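Local coordinates for OTU domain-containing protein wMelOTU (PDB 6W9O) that acts as a deubiquitinase of the OTU-like cysteine protease family and is probably an effector of the bacterium Wolbachia, at residues A[56-61]-A[131-136]; A[62-67]-A[199-204]; A[77-82]-A[111-116]; A[140-145]-A[172-177]; A[184-187]-A[191-194]. All coordinates share one frame; numbering follows the deposited sequence. Where two conformers were deposited one is given.

How the interactions relate
Interactions 1 and 2 share helix 53-66, with centres about 15 Å apart. Interaction 1 joins this helix to helix 126-137 near the middle of the chain. Interaction 3 lies in the helical part and meets interaction 1 through a salt bridge, Lys136 NZ to Asp78 OD1 at 2.7 Å. Interactions 4 and 5 meet in one sheet, where strand 140-146 of interaction 4 pairs with strand 181-188 of interaction 5, centres about 13 Å apart. Ser57 of interaction 1 packs on the hairpin of interaction 5, which places the start of helix 53-66, where OTU proteases carry the nucleophile, here probably Cys53, beside the strand holding His191. Interaction 2 is the surface contact near the C-terminus.

Interaction 1 of 5, residues A[56-61]-A[131-136]; sequences DSFRQS and RILCEK
Helices 53-66 and 126-137 keep their backbones well apart here, the closest CA atoms, of Phe58 and Leu133, being 8.9 Å from each other, and the Phe58 ring spans most of that gap. With CG anti to the backbone N (chi1 -172°), the ring is thrown out from its helix and puts its far end, CZ, 3.6 Å from Leu133 CB. Leu133 lies over one ring face: CB is 29° off the ring normal, and the methyl CD1 sits above the ring centre, 4.1 Å from its plane. Cys134 adds a marginal touch near CZ. Val182 of strand 181-188 and Val139 also pack on Phe58, while Leu75 of helix 72-84 meets Leu133. Away from this buried patch, Arg59 clasps Asp56 side-on along helix 53-66. Its NE (2.8 Å) and NH2 (3.0 Å) both go to Asp56 OD1, which lies in the guanidinium plane, and Gln60 CG rests on a face of that group. Asp56 OD2 takes the backbone N of Ile48. Between the two helices the contact is therefore purely apolar, a CH-pi touch and dispersion at the buried centre of the chain, with the charged groups held by other partners.

Interaction 2 of 5, residues A[62-67]-A[199-204]; sequences LEQQTG and NKSSAK
The C-terminal turn of helix 53-66 meets the connection between strand 191-197 and helix 203-209, where Gln64 and Gln65 receive Lys200 and Ser201. The backbones come closest at Gln64 and Lys200, whose CA atoms are 6.4 Å apart. Gln64 swings its CG anti to the backbone N (chi1 -169°) and runs extended across Lys200, so that Gln64 CG rests 3.5 Å from Lys200 CB. Its amide turns to polar partners: OE1 accepts from the backbone N of Asp197, and NE2 lies 3.0 Å from Ser201 OG, a hydroxyl also bonded to Asp197 O and Tyr43 OH. Lys200, an extended chain, passes across the end of the helix to Gln65, and its NZ donates to Gln65 OE1 at 2.9 Å, arriving tilted 34° from the plane of that carbonyl. Gln65 starts out away from the partner but bends at chi2, which turns its amide round to the ammonium group. Two waters complete the grip: one bridges Gln65 NE2 and Lys200 NZ, the other Gln65 O and Lys200 NZ, with 2.7 Å from its oxygen to that carbonyl O. Gln65 NE2 is bonded as well to Thr181 O, tying the amide to the sheet. Gly67, with positive phi, ends the helix, and Ser202 caps the start of the next one. Lys200 NZ is thus held by the Gln65 amide oxygen and two waters, one of them also bonded to the Gln65 carbonyl, so the link is polar and partly water-mediated at the surface.

Interaction 3 of 5, residues A[77-82]-A[111-116]; sequences NDCREF and DNYTAD
Cys79 and Tyr113 form the tight, buried side of this contact, while the guanidinium end of Arg80 makes the looser side that faces the solvent. On the inner side Tyr113, its CG anti to the backbone N (chi1 -180°), lays its ring beside the opposing helix. The hydroxyl OH comes to 3.5 Å from Cys79 CB, and CE1 meets Cys79 O at 3.7 Å, with that oxygen at the ring edge near its plane. Tyr113 OH is bonded to Glu129 OE2 of helix 126-137, and Phe91 meets the ring edge-to-face, so the phenol is fixed from beyond the pair as well. The frame is an antiparallel helix pair, 72-84 against 105-116: the short segments run at 166° with axes 8.8 Å apart, and the backbones are closest at Arg80 and Thr114, with CA atoms 4.8 Å apart. There Arg80 CG lies 4.1 Å from Thr114 CB, and the extended arginine chain crosses Thr114 at about a right angle. What loosens is the guanidinium end. Thr114 CB lies over one of its faces, and NH1 reaches Thr114 O at 2.8 Å, although the bent N-H...O angle of 126° makes this a weak bond. Thr114 OG1 turns back instead to its own helix and donates to Asp111 O at 2.8 Å, while both Arg80 and Thr114 remain partly exposed.

Interaction 4 of 5, residues A[140-145]-A[172-177]; sequences KLHVIE and NKVDYD
The imidazole of His142 is covered on one face by Val174 and met at its edge by the hydroxyl of Tyr176. Val174 CG1 stands almost over the ring centre, 3.6 Å from the centroid and 13° off the normal, a CH-pi contact, while its other methyl, CG2, reaches His142 NE2 at 3.6 Å. Tyr176 OH approaches near the ring plane and stops 3.1 Å from His142 CE1. The two rings are turned 80° against each other, and Val174 CG1 lies also over the Tyr176 ring toward its rim, wedged where the two aromatics meet. Ile144 CD1 closes the hydroxyl side, 4.0 Å from Tyr176 OH. His142 CG is anti to the backbone N (chi1 170°), which carries the ring out from strand 140-146 to this loop. Both ring nitrogens are occupied beyond it, ND1 by His183 ND1 and NE2 by His157 ND1, in a chain of three histidines across neighbouring strands. In the loop, Asp175 OD1 takes Asp177 N at 2.9 Å in an Asx turn. With both nitrogens bound, the rotation of the imidazole is fixed, and the His142 CE1 hydrogen, polarised between them, may give the tyrosine oxygen a weak attraction beside the apolar cover of Val174.

Interaction 5 of 5, residues A[184-187]-A[191-194]; sequences IINK and HFEP
Ile185 and Glu193 pair through two backbone bonds, Ile185 N to Glu193 O at 2.8 Å and Glu193 N to Ile185 O at 3.0 Å, making an antiparallel hydrogen-bonded pair between strands 181-188 and 191-197. Toward the turn a side chain takes over: Asn186 ND2 donates to His191 O at 2.9 Å, a fairly straight bond (160°) that arrives above the carbonyl plane. The same nitrogen is bonded to Gly189 O, so it ties the first strand to both the turn and the start of the second strand. Lys187 N points weakly at His191 O, and it also donates to a water at 2.9 Å. Packing spreads outward from there. Asn186 ND2, on a side chain with CG anti to the backbone N, lies over one face of the Phe192 ring, amide and ring planes 26° apart, and Asn186 CB is 3.5 Å from Phe192 CE1. Two residues before Asn186 on the same strand, Ile184 sends CD1 to 3.5 Å from Phe192 CD1; chi1 of +69° sets CG1 between the backbone N and the carbonyl carbon and turns this arm to the ring. Phe54 of helix 53-66 meets Phe192 edge-to-face. On the sheet face of Ile185 and Glu193, Ile185 CG2 touches Glu193 CB at 3.9 Å. At the exposed end, the Lys187 chain runs past His191 CB, and the imidazole meets Trp123 edge-to-face. This tight beta hairpin belongs to the mixed sheet of the OTU fold, and its His-Phe pair is consistent with the position of the catalytic histidine in OTU proteases, probably His191 here.

Interaction 1 of 5, residues A[56-61]-A[131-136]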
# COMPACT_ATOMS: atom_id res chain seq x y z
N ASP A 56 0.45 -1.35 7.35
CA ASP A 56 0.07 -0.28 8.29
C ASP A 56 0.04 1.08 7.60
O ASP A 56 -0.83 1.93 7.93
CB ASP A 56 1.04 -0.26 9.46
CG ASP A 56 0.53 0.57 10.63
OD1 ASP A 56 -0.62 0.28 11.06
OD2 ASP A 56 1.28 1.42 11.19
N SER A 57 0.97 1.34 6.69
CA SER A 57 0.94 2.62 5.96
C SER A 57 -0.29 2.70 5.06
O SER A 57 -1.02 3.72 5.05
CB SER A 57 2.20 2.73 5.09
OG SER A 57 3.36 2.79 5.91
N PHE A 58 -0.58 1.61 4.33
CA PHE A 58 -1.78 1.56 3.49
C PHE A 58 -3.04 1.75 4.34
O PHE A 58 -3.93 2.52 3.97
CB PHE A 58 -1.82 0.20 2.77
CG PHE A 58 -2.90 0.07 1.72
CD1 PHE A 58 -2.59 0.22 0.35
CD2 PHE A 58 -4.23 -0.23 2.09
CE1 PHE A 58 -3.61 0.12 -0.60
CE2 PHE A 58 -5.22 -0.38 1.10
CZ PHE A 58 -4.88 -0.14 -0.24
N ARG A 59 -3.12 1.06 5.47
CA ARG A 59 -4.30 1.18 6.36
C ARG A 59 -4.52 2.62 6.78
O ARG A 59 -5.69 3.07 6.85
CB ARG A 59 -4.02 0.34 7.64
CG ARG A 59 -4.91 0.67 8.85
CD ARG A 59 -4.47 -0.10 10.06
NE ARG A 59 -3.42 0.62 10.78
CZ ARG A 59 -3.61 1.66 11.59
NH1 ARG A 59 -4.82 2.21 11.77
NH2 ARG A 59 -2.57 2.17 12.25
N GLN A 60 -3.45 3.33 7.19
CA GLN A 60 -3.66 4.66 7.73
C GLN A 60 -4.13 5.60 6.65
O GLN A 60 -5.01 6.46 6.90
CB GLN A 60 -2.38 5.18 8.38
CG GLN A 60 -2.05 4.46 9.71
CD GLN A 60 -0.80 5.05 10.30
OE1 GLN A 60 -0.74 6.25 10.57
NE2 GLN A 60 0.24 4.22 10.49
N SER A 61 -3.56 5.52 5.45
CA SER A 61 -3.99 6.44 4.40
C SER A 61 -5.40 6.08 3.94
O SER A 61 -6.25 6.97 3.73
CB SER A 61 -2.96 6.39 3.25
OG SER A 61 -3.45 7.12 2.12
N ARG A 131 -1.33 -4.17 -5.31
CA ARG A 131 -2.26 -4.39 -6.41
C ARG A 131 -3.50 -5.16 -5.93
O ARG A 131 -4.65 -4.81 -6.30
CB ARG A 131 -1.55 -5.13 -7.54
CG ARG A 131 -2.47 -5.41 -8.71
CD ARG A 131 -1.63 -5.87 -9.95
NE ARG A 131 -2.53 -6.17 -11.05
CZ ARG A 131 -2.11 -6.57 -12.26
NH1 ARG A 131 -0.81 -6.69 -12.48
NH2 ARG A 131 -2.98 -6.83 -13.21
N ILE A 132 -3.30 -6.16 -5.06
CA ILE A 132 -4.43 -6.91 -4.51
C ILE A 132 -5.33 -5.99 -3.69
O ILE A 132 -6.57 -6.04 -3.80
CB ILE A 132 -3.93 -8.08 -3.63
CG1 ILE A 132 -3.22 -9.13 -4.48
CG2 ILE A 132 -5.13 -8.65 -2.79
CD1 ILE A 132 -2.38 -10.13 -3.61
N LEU A 133 -4.74 -5.13 -2.85
CA LEU A 133 -5.57 -4.30 -1.98
C LEU A 133 -6.24 -3.18 -2.77
O LEU A 133 -7.35 -2.73 -2.41
CB LEU A 133 -4.72 -3.73 -0.85
CG LEU A 133 -4.07 -4.80 0.03
CD1 LEU A 133 -3.13 -4.15 1.03
CD2 LEU A 133 -5.20 -5.63 0.72
N CYS A 134 -5.61 -2.68 -3.84
CA CYS A 134 -6.25 -1.67 -4.68
C CYS A 134 -7.50 -2.26 -5.30
O CYS A 134 -8.57 -1.60 -5.38
CB CYS A 134 -5.26 -1.27 -5.79
SG CYS A 134 -4.07 -0.07 -5.19
N GLU A 135 -7.42 -3.51 -5.74
CA GLU A 135 -8.58 -4.19 -6.32
C GLU A 135 -9.70 -4.37 -5.29
O GLU A 135 -10.88 -4.11 -5.59
CB GLU A 135 -8.13 -5.55 -6.89
CG GLU A 135 -9.25 -6.59 -7.03
CD GLU A 135 -10.02 -6.41 -8.26
OE1 GLU A 135 -11.18 -6.91 -8.33
OE2 GLU A 135 -9.46 -5.78 -9.18
N LYS A 136 -9.37 -4.77 -4.07
CA LYS A 136 -10.41 -5.00 -3.07
C LYS A 136 -11.06 -3.69 -2.63
O LYS A 136 -12.30 -3.61 -2.55
CB LYS A 136 -9.86 -5.72 -1.83
CG LYS A 136 -11.00 -5.84 -0.78
CD LYS A 136 -10.73 -6.98 0.19
CE LYS A 136 -11.97 -7.15 1.09
NZ LYS A 136 -11.79 -8.29 2.01

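Interaction 2 of 5, residues A[62-67]-A[199-204]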
# COMPACT_ATOMS: atom_id res chain seq x y z
N LEU A 62 -5.71 4.77 3.88
CA LEU A 62 -7.08 4.35 3.53
C LEU A 62 -8.09 4.91 4.50
O LEU A 62 -9.15 5.42 4.09
CB LEU A 62 -7.16 2.81 3.51
CG LEU A 62 -8.53 2.24 3.10
CD1 LEU A 62 -8.75 2.48 1.61
CD2 LEU A 62 -8.60 0.75 3.48
N GLU A 63 -7.80 4.85 5.80
CA GLU A 63 -8.78 5.31 6.77
C GLU A 63 -8.98 6.81 6.62
O GLU A 63 -10.12 7.32 6.67
CB GLU A 63 -8.34 4.96 8.20
CG GLU A 63 -9.43 5.47 9.19
CD GLU A 63 -9.17 5.16 10.65
OE1 GLU A 63 -8.22 4.35 10.94
OE2 GLU A 63 -9.90 5.65 11.51
N GLN A 64 -7.89 7.55 6.45
CA GLN A 64 -8.05 9.00 6.40
C GLN A 64 -8.79 9.42 5.13
O GLN A 64 -9.61 10.35 5.15
CB GLN A 64 -6.66 9.63 6.44
CG GLN A 64 -6.71 11.10 6.64
CD GLN A 64 -5.32 11.67 6.94
OE1 GLN A 64 -4.63 11.97 6.03
NE2 GLN A 64 -4.97 11.83 8.21
N GLN A 65 -8.48 8.78 4.00
CA GLN A 65 -9.04 9.16 2.70
C GLN A 65 -10.49 8.72 2.57
O GLN A 65 -11.32 9.49 2.05
CB GLN A 65 -8.24 8.49 1.56
CG GLN A 65 -6.83 9.06 1.40
CD GLN A 65 -6.87 10.51 0.93
OE1 GLN A 65 -7.06 11.42 1.74
NE2 GLN A 65 -6.77 10.74 -0.38
N THR A 66 -10.81 7.47 2.99
CA THR A 66 -12.16 6.93 2.72
C THR A 66 -12.99 6.65 3.96
O THR A 66 -14.21 6.38 3.84
CB THR A 66 -12.07 5.61 1.94
OG1 THR A 66 -11.60 4.56 2.83
CG2 THR A 66 -11.14 5.72 0.75
N GLY A 67 -12.40 6.71 5.15
CA GLY A 67 -13.08 6.36 6.35
C GLY A 67 -13.10 4.87 6.63
O GLY A 67 -13.53 4.47 7.71
N ASN A 199 -5.12 18.35 6.76
CA ASN A 199 -6.48 18.82 6.68
C ASN A 199 -7.46 17.76 7.12
O ASN A 199 -8.59 18.12 7.49
CB ASN A 199 -6.80 19.21 5.21
CG ASN A 199 -6.11 20.48 4.77
OD1 ASN A 199 -5.86 21.37 5.58
ND2 ASN A 199 -5.81 20.60 3.46
N LYS A 200 -7.08 16.49 7.08
CA LYS A 200 -7.95 15.36 7.38
C LYS A 200 -7.59 14.69 8.69
O LYS A 200 -8.06 13.58 8.98
CB LYS A 200 -7.90 14.34 6.22
CG LYS A 200 -8.31 15.01 4.92
CD LYS A 200 -8.37 13.95 3.78
CE LYS A 200 -8.70 14.66 2.47
NZ LYS A 200 -8.84 13.69 1.35
N SER A 201 -6.66 15.30 9.44
CA SER A 201 -6.15 14.74 10.69
C SER A 201 -6.71 15.52 11.87
O SER A 201 -6.87 16.73 11.80
CB SER A 201 -4.64 14.86 10.79
OG SER A 201 -4.01 14.31 9.65
N SER A 202 -6.99 14.83 12.98
CA SER A 202 -7.46 15.51 14.17
C SER A 202 -6.33 16.30 14.81
O SER A 202 -5.14 16.02 14.56
CB SER A 202 -8.00 14.52 15.22
OG SER A 202 -6.88 13.76 15.74
N ALA A 203 -6.68 17.26 15.65
CA ALA A 203 -5.65 18.05 16.31
C ALA A 203 -4.79 17.15 17.18
O ALA A 203 -3.57 17.33 17.25
CB ALA A 203 -6.30 19.15 17.16
N LYS A 204 -5.42 16.17 17.84
CA LYS A 204 -4.65 15.24 18.68
C LYS A 204 -3.65 14.44 17.86
O LYS A 204 -2.51 14.24 18.29
CB LYS A 204 -5.57 14.29 19.44
O HOH W 1 -6.83 13.52 -1.12
O HOH W 2 -11.07 12.13 1.43

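Interaction 3 of 5, residues A[77-82]-A[111-116]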
# COMPACT_ATOMS: atom_id res chain seq x y z
N ASN A 77 -4.78 -10.77 5.52
CA ASN A 77 -5.77 -11.81 5.23
C ASN A 77 -6.45 -11.61 3.86
O ASN A 77 -6.78 -12.60 3.19
CB ASN A 77 -6.83 -11.83 6.32
CG ASN A 77 -7.64 -13.08 6.25
OD1 ASN A 77 -7.11 -14.19 6.52
ND2 ASN A 77 -8.93 -12.94 5.89
N ASP A 78 -6.64 -10.36 3.45
CA ASP A 78 -7.20 -10.08 2.12
C ASP A 78 -6.27 -10.61 1.03
O ASP A 78 -6.71 -11.11 -0.01
CB ASP A 78 -7.32 -8.56 1.90
CG ASP A 78 -8.39 -7.86 2.79
OD1 ASP A 78 -9.37 -8.53 3.23
OD2 ASP A 78 -8.19 -6.64 3.01
N CYS A 79 -4.96 -10.58 1.31
CA CYS A 79 -4.01 -11.07 0.31
C CYS A 79 -4.00 -12.59 0.32
O CYS A 79 -3.95 -13.22 -0.74
CB CYS A 79 -2.62 -10.50 0.62
SG CYS A 79 -2.57 -8.68 0.35
N ARG A 80 -4.09 -13.20 1.51
CA ARG A 80 -4.24 -14.65 1.58
C ARG A 80 -5.47 -15.09 0.81
O ARG A 80 -5.43 -16.08 0.06
CB ARG A 80 -4.39 -15.08 3.05
CG ARG A 80 -4.70 -16.53 3.22
CD ARG A 80 -4.82 -16.84 4.71
NE ARG A 80 -5.38 -18.16 4.92
CZ ARG A 80 -4.64 -19.23 5.25
NH1 ARG A 80 -3.32 -19.10 5.42
NH2 ARG A 80 -5.22 -20.42 5.43
N GLU A 81 -6.59 -14.41 1.03
CA GLU A 81 -7.82 -14.82 0.36
C GLU A 81 -7.70 -14.66 -1.15
O GLU A 81 -8.15 -15.52 -1.91
CB GLU A 81 -8.97 -13.95 0.89
CG GLU A 81 -9.32 -14.33 2.32
CD GLU A 81 -10.57 -13.63 2.84
OE1 GLU A 81 -10.98 -12.59 2.27
OE2 GLU A 81 -11.12 -14.13 3.85
N PHE A 82 -7.10 -13.55 -1.60
CA PHE A 82 -6.86 -13.39 -3.03
C PHE A 82 -6.12 -14.60 -3.61
O PHE A 82 -6.49 -15.13 -4.67
CB PHE A 82 -6.10 -12.08 -3.26
CG PHE A 82 -5.83 -11.79 -4.70
CD1 PHE A 82 -6.65 -10.91 -5.40
CD2 PHE A 82 -4.72 -12.36 -5.35
CE1 PHE A 82 -6.40 -10.61 -6.76
CE2 PHE A 82 -4.44 -12.05 -6.67
CZ PHE A 82 -5.28 -11.18 -7.40
N ASP A 111 0.36 -22.04 -2.38
CA ASP A 111 0.08 -22.50 -1.03
C ASP A 111 1.10 -21.97 -0.03
O ASP A 111 0.72 -21.56 1.07
CB ASP A 111 -0.02 -24.02 -0.98
CG ASP A 111 -1.23 -24.52 -1.71
OD1 ASP A 111 -1.12 -25.56 -2.37
OD2 ASP A 111 -2.29 -23.84 -1.65
N ASN A 112 2.39 -21.94 -0.39
CA ASN A 112 3.37 -21.34 0.50
C ASN A 112 3.04 -19.88 0.78
O ASN A 112 3.14 -19.42 1.93
CB ASN A 112 4.77 -21.42 -0.10
CG ASN A 112 5.27 -22.82 -0.18
OD1 ASN A 112 6.25 -23.10 -0.87
ND2 ASN A 112 4.61 -23.72 0.53
N TYR A 113 2.62 -19.13 -0.25
CA TYR A 113 2.23 -17.73 -0.07
C TYR A 113 1.10 -17.60 0.93
O TYR A 113 1.12 -16.69 1.77
CB TYR A 113 1.77 -17.15 -1.43
CG TYR A 113 1.34 -15.68 -1.36
CD1 TYR A 113 0.04 -15.32 -0.99
CD2 TYR A 113 2.25 -14.66 -1.65
CE1 TYR A 113 -0.34 -13.98 -0.92
CE2 TYR A 113 1.87 -13.32 -1.57
CZ TYR A 113 0.57 -12.99 -1.23
OH TYR A 113 0.18 -11.64 -1.16
N THR A 114 0.07 -18.47 0.85
CA THR A 114 -1.08 -18.29 1.74
C THR A 114 -0.66 -18.43 3.20
O THR A 114 -1.27 -17.81 4.08
CB THR A 114 -2.22 -19.26 1.38
OG1 THR A 114 -1.80 -20.60 1.64
CG2 THR A 114 -2.57 -19.17 -0.09
N ALA A 115 0.37 -19.22 3.48
CA ALA A 115 0.90 -19.28 4.85
C ALA A 115 1.81 -18.09 5.14
O ALA A 115 1.68 -17.44 6.18
CB ALA A 115 1.65 -20.59 5.06
N ASP A 116 2.75 -17.80 4.23
CA ASP A 116 3.77 -16.81 4.51
C ASP A 116 3.19 -15.41 4.65
O ASP A 116 3.72 -14.60 5.44
CB ASP A 116 4.82 -16.80 3.39
CG ASP A 116 6.15 -16.15 3.84
OD1 ASP A 116 6.62 -16.41 4.99
OD2 ASP A 116 6.73 -15.37 3.04

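Interaction 4 of 5, residues A[140-145]-A[172-177]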
# COMPACT_ATOMS: atom_id res chain seq x y z
N LYS A 140 -6.53 3.68 -5.77
CA LYS A 140 -5.22 3.71 -6.46
C LYS A 140 -4.19 3.96 -5.38
O LYS A 140 -4.45 4.72 -4.45
CB LYS A 140 -5.15 4.88 -7.45
CG LYS A 140 -6.11 4.74 -8.59
CD LYS A 140 -6.48 6.12 -9.14
CE LYS A 140 -7.71 6.63 -8.36
NZ LYS A 140 -8.40 7.82 -8.95
N LEU A 141 -3.01 3.33 -5.49
CA LEU A 141 -1.97 3.48 -4.49
C LEU A 141 -0.83 4.31 -5.10
O LEU A 141 -0.20 3.89 -6.10
CB LEU A 141 -1.44 2.10 -4.12
CG LEU A 141 -0.17 2.11 -3.30
CD1 LEU A 141 -0.31 2.83 -1.97
CD2 LEU A 141 0.24 0.62 -3.01
N HIS A 142 -0.53 5.46 -4.51
CA HIS A 142 0.57 6.32 -4.91
C HIS A 142 1.74 6.06 -3.97
O HIS A 142 1.58 6.12 -2.73
CB HIS A 142 0.10 7.77 -4.73
CG HIS A 142 1.18 8.80 -4.88
ND1 HIS A 142 1.21 9.91 -4.05
CD2 HIS A 142 2.29 8.87 -5.68
CE1 HIS A 142 2.25 10.66 -4.40
NE2 HIS A 142 2.93 10.03 -5.36
N VAL A 143 2.89 5.69 -4.54
CA VAL A 143 4.11 5.46 -3.76
C VAL A 143 5.10 6.54 -4.18
O VAL A 143 5.37 6.69 -5.38
CB VAL A 143 4.69 4.06 -4.02
CG1 VAL A 143 5.89 3.87 -3.08
CG2 VAL A 143 3.64 2.96 -3.80
N ILE A 144 5.64 7.27 -3.21
CA ILE A 144 6.77 8.17 -3.48
C ILE A 144 8.03 7.38 -3.17
O ILE A 144 8.21 6.97 -2.01
CB ILE A 144 6.69 9.41 -2.59
CG1 ILE A 144 5.39 10.18 -2.85
CG2 ILE A 144 7.86 10.32 -2.93
CD1 ILE A 144 5.26 11.52 -2.00
N GLU A 145 8.86 7.11 -4.19
CA GLU A 145 10.07 6.32 -4.01
C GLU A 145 11.25 7.25 -4.06
O GLU A 145 11.40 8.02 -5.01
CB GLU A 145 10.23 5.35 -5.18
CG GLU A 145 9.20 4.29 -5.27
CD GLU A 145 9.60 3.16 -6.23
OE1 GLU A 145 10.79 3.08 -6.61
OE2 GLU A 145 8.72 2.32 -6.56
N ASN A 172 -1.15 10.06 -16.22
CA ASN A 172 -1.51 9.51 -14.92
C ASN A 172 -0.86 10.36 -13.83
O ASN A 172 -0.10 9.87 -13.00
CB ASN A 172 -1.07 8.06 -14.79
CG ASN A 172 -1.81 7.14 -15.72
OD1 ASN A 172 -2.96 6.80 -15.47
ND2 ASN A 172 -1.16 6.73 -16.80
N LYS A 173 -1.15 11.66 -13.85
CA LYS A 173 -0.59 12.53 -12.83
C LYS A 173 -1.19 12.18 -11.48
O LYS A 173 -2.37 11.84 -11.36
CB LYS A 173 -0.87 14.01 -13.17
CG LYS A 173 -0.35 14.49 -14.51
CD LYS A 173 -0.41 16.02 -14.66
CE LYS A 173 0.12 16.50 -15.99
NZ LYS A 173 -0.75 16.14 -17.16
N VAL A 174 -0.37 12.26 -10.43
CA VAL A 174 -0.88 12.03 -9.09
C VAL A 174 -1.88 13.13 -8.77
O VAL A 174 -1.60 14.30 -9.01
CB VAL A 174 0.28 12.10 -8.09
CG1 VAL A 174 -0.21 11.87 -6.67
CG2 VAL A 174 1.36 11.02 -8.48
N ASP A 175 -3.00 12.76 -8.18
CA ASP A 175 -4.04 13.73 -7.83
C ASP A 175 -4.12 13.72 -6.31
O ASP A 175 -4.63 12.76 -5.73
CB ASP A 175 -5.37 13.26 -8.42
CG ASP A 175 -6.48 14.25 -8.20
OD1 ASP A 175 -6.35 15.15 -7.34
OD2 ASP A 175 -7.48 14.15 -8.96
N TYR A 176 -3.65 14.80 -5.67
CA TYR A 176 -3.67 14.89 -4.22
C TYR A 176 -5.02 15.35 -3.67
O TYR A 176 -5.14 15.51 -2.44
CB TYR A 176 -2.56 15.85 -3.77
CG TYR A 176 -1.15 15.28 -3.93
CD1 TYR A 176 -0.65 14.39 -2.99
CD2 TYR A 176 -0.34 15.66 -4.97
CE1 TYR A 176 0.63 13.87 -3.07
CE2 TYR A 176 0.98 15.14 -5.08
CZ TYR A 176 1.41 14.27 -4.10
OH TYR A 176 2.72 13.74 -4.19
N ASP A 177 -6.01 15.55 -4.53
CA ASP A 177 -7.37 15.88 -4.10
C ASP A 177 -8.34 14.75 -4.36
O ASP A 177 -9.55 14.94 -4.26
CB ASP A 177 -7.85 17.14 -4.82
CG ASP A 177 -7.00 18.34 -4.47
OD1 ASP A 177 -6.89 18.68 -3.26
OD2 ASP A 177 -6.36 18.92 -5.36

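Interaction 5 of 5, residues A[184-187]-A[191-194]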
# COMPACT_ATOMS: atom_id res chain seq x y z
N ILE A 184 1.66 6.53 0.15
CA ILE A 184 2.69 6.07 1.07
C ILE A 184 4.04 6.50 0.53
O ILE A 184 4.18 6.81 -0.66
CB ILE A 184 2.65 4.54 1.32
CG1 ILE A 184 3.08 3.81 0.03
CG2 ILE A 184 1.25 4.09 1.78
CD1 ILE A 184 3.02 2.27 0.21
N ILE A 185 5.01 6.55 1.41
CA ILE A 185 6.36 6.98 1.02
C ILE A 185 7.34 5.86 1.31
O ILE A 185 7.22 5.16 2.33
CB ILE A 185 6.73 8.34 1.66
CG1 ILE A 185 8.10 8.86 1.19
CG2 ILE A 185 6.63 8.31 3.15
CD1 ILE A 185 8.16 10.45 1.31
N ASN A 186 8.25 5.63 0.37
CA ASN A 186 9.20 4.49 0.39
C ASN A 186 10.61 5.06 0.45
O ASN A 186 11.18 5.46 -0.58
CB ASN A 186 8.94 3.69 -0.89
CG ASN A 186 9.87 2.49 -1.09
OD1 ASN A 186 10.15 2.12 -2.24
ND2 ASN A 186 10.36 1.90 -0.00
N LYS A 187 11.21 5.09 1.64
CA LYS A 187 12.55 5.66 1.72
C LYS A 187 13.63 4.78 1.07
O LYS A 187 14.64 5.29 0.60
CB LYS A 187 12.92 6.00 3.15
CG LYS A 187 12.98 4.80 4.05
CD LYS A 187 13.65 5.21 5.39
CE LYS A 187 13.39 4.20 6.47
NZ LYS A 187 13.37 4.88 7.82
N HIS A 191 10.75 -0.42 2.96
CA HIS A 191 10.39 0.38 4.13
C HIS A 191 9.39 1.43 3.71
O HIS A 191 9.66 2.21 2.78
CB HIS A 191 11.65 1.07 4.65
CG HIS A 191 12.62 0.09 5.21
ND1 HIS A 191 12.78 -0.11 6.57
CD2 HIS A 191 13.51 -0.73 4.60
CE1 HIS A 191 13.73 -1.02 6.77
NE2 HIS A 191 14.15 -1.44 5.58
N PHE A 192 8.25 1.49 4.41
CA PHE A 192 7.19 2.43 4.04
C PHE A 192 6.68 3.17 5.26
O PHE A 192 6.69 2.66 6.38
CB PHE A 192 6.00 1.65 3.45
CG PHE A 192 6.36 0.94 2.17
CD1 PHE A 192 6.40 1.64 0.98
CD2 PHE A 192 6.69 -0.41 2.20
CE1 PHE A 192 6.80 1.01 -0.19
CE2 PHE A 192 7.11 -1.08 1.03
CZ PHE A 192 7.16 -0.35 -0.19
N GLU A 193 6.18 4.38 5.01
CA GLU A 193 5.42 5.18 5.99
C GLU A 193 4.22 5.73 5.26
O GLU A 193 4.24 5.90 4.04
CB GLU A 193 6.26 6.36 6.48
CG GLU A 193 7.44 6.01 7.43
CD GLU A 193 8.66 6.92 7.18
OE1 GLU A 193 9.13 6.99 6.02
OE2 GLU A 193 9.14 7.58 8.11
N PRO A 194 3.13 6.05 5.97
CA PRO A 194 1.97 6.66 5.33
C PRO A 194 2.28 8.14 5.06
O PRO A 194 2.96 8.82 5.83
CB PRO A 194 0.86 6.53 6.41
CG PRO A 194 1.60 6.62 7.70
CD PRO A 194 2.94 5.84 7.43
O HOH W 3 9.58 5.25 4.09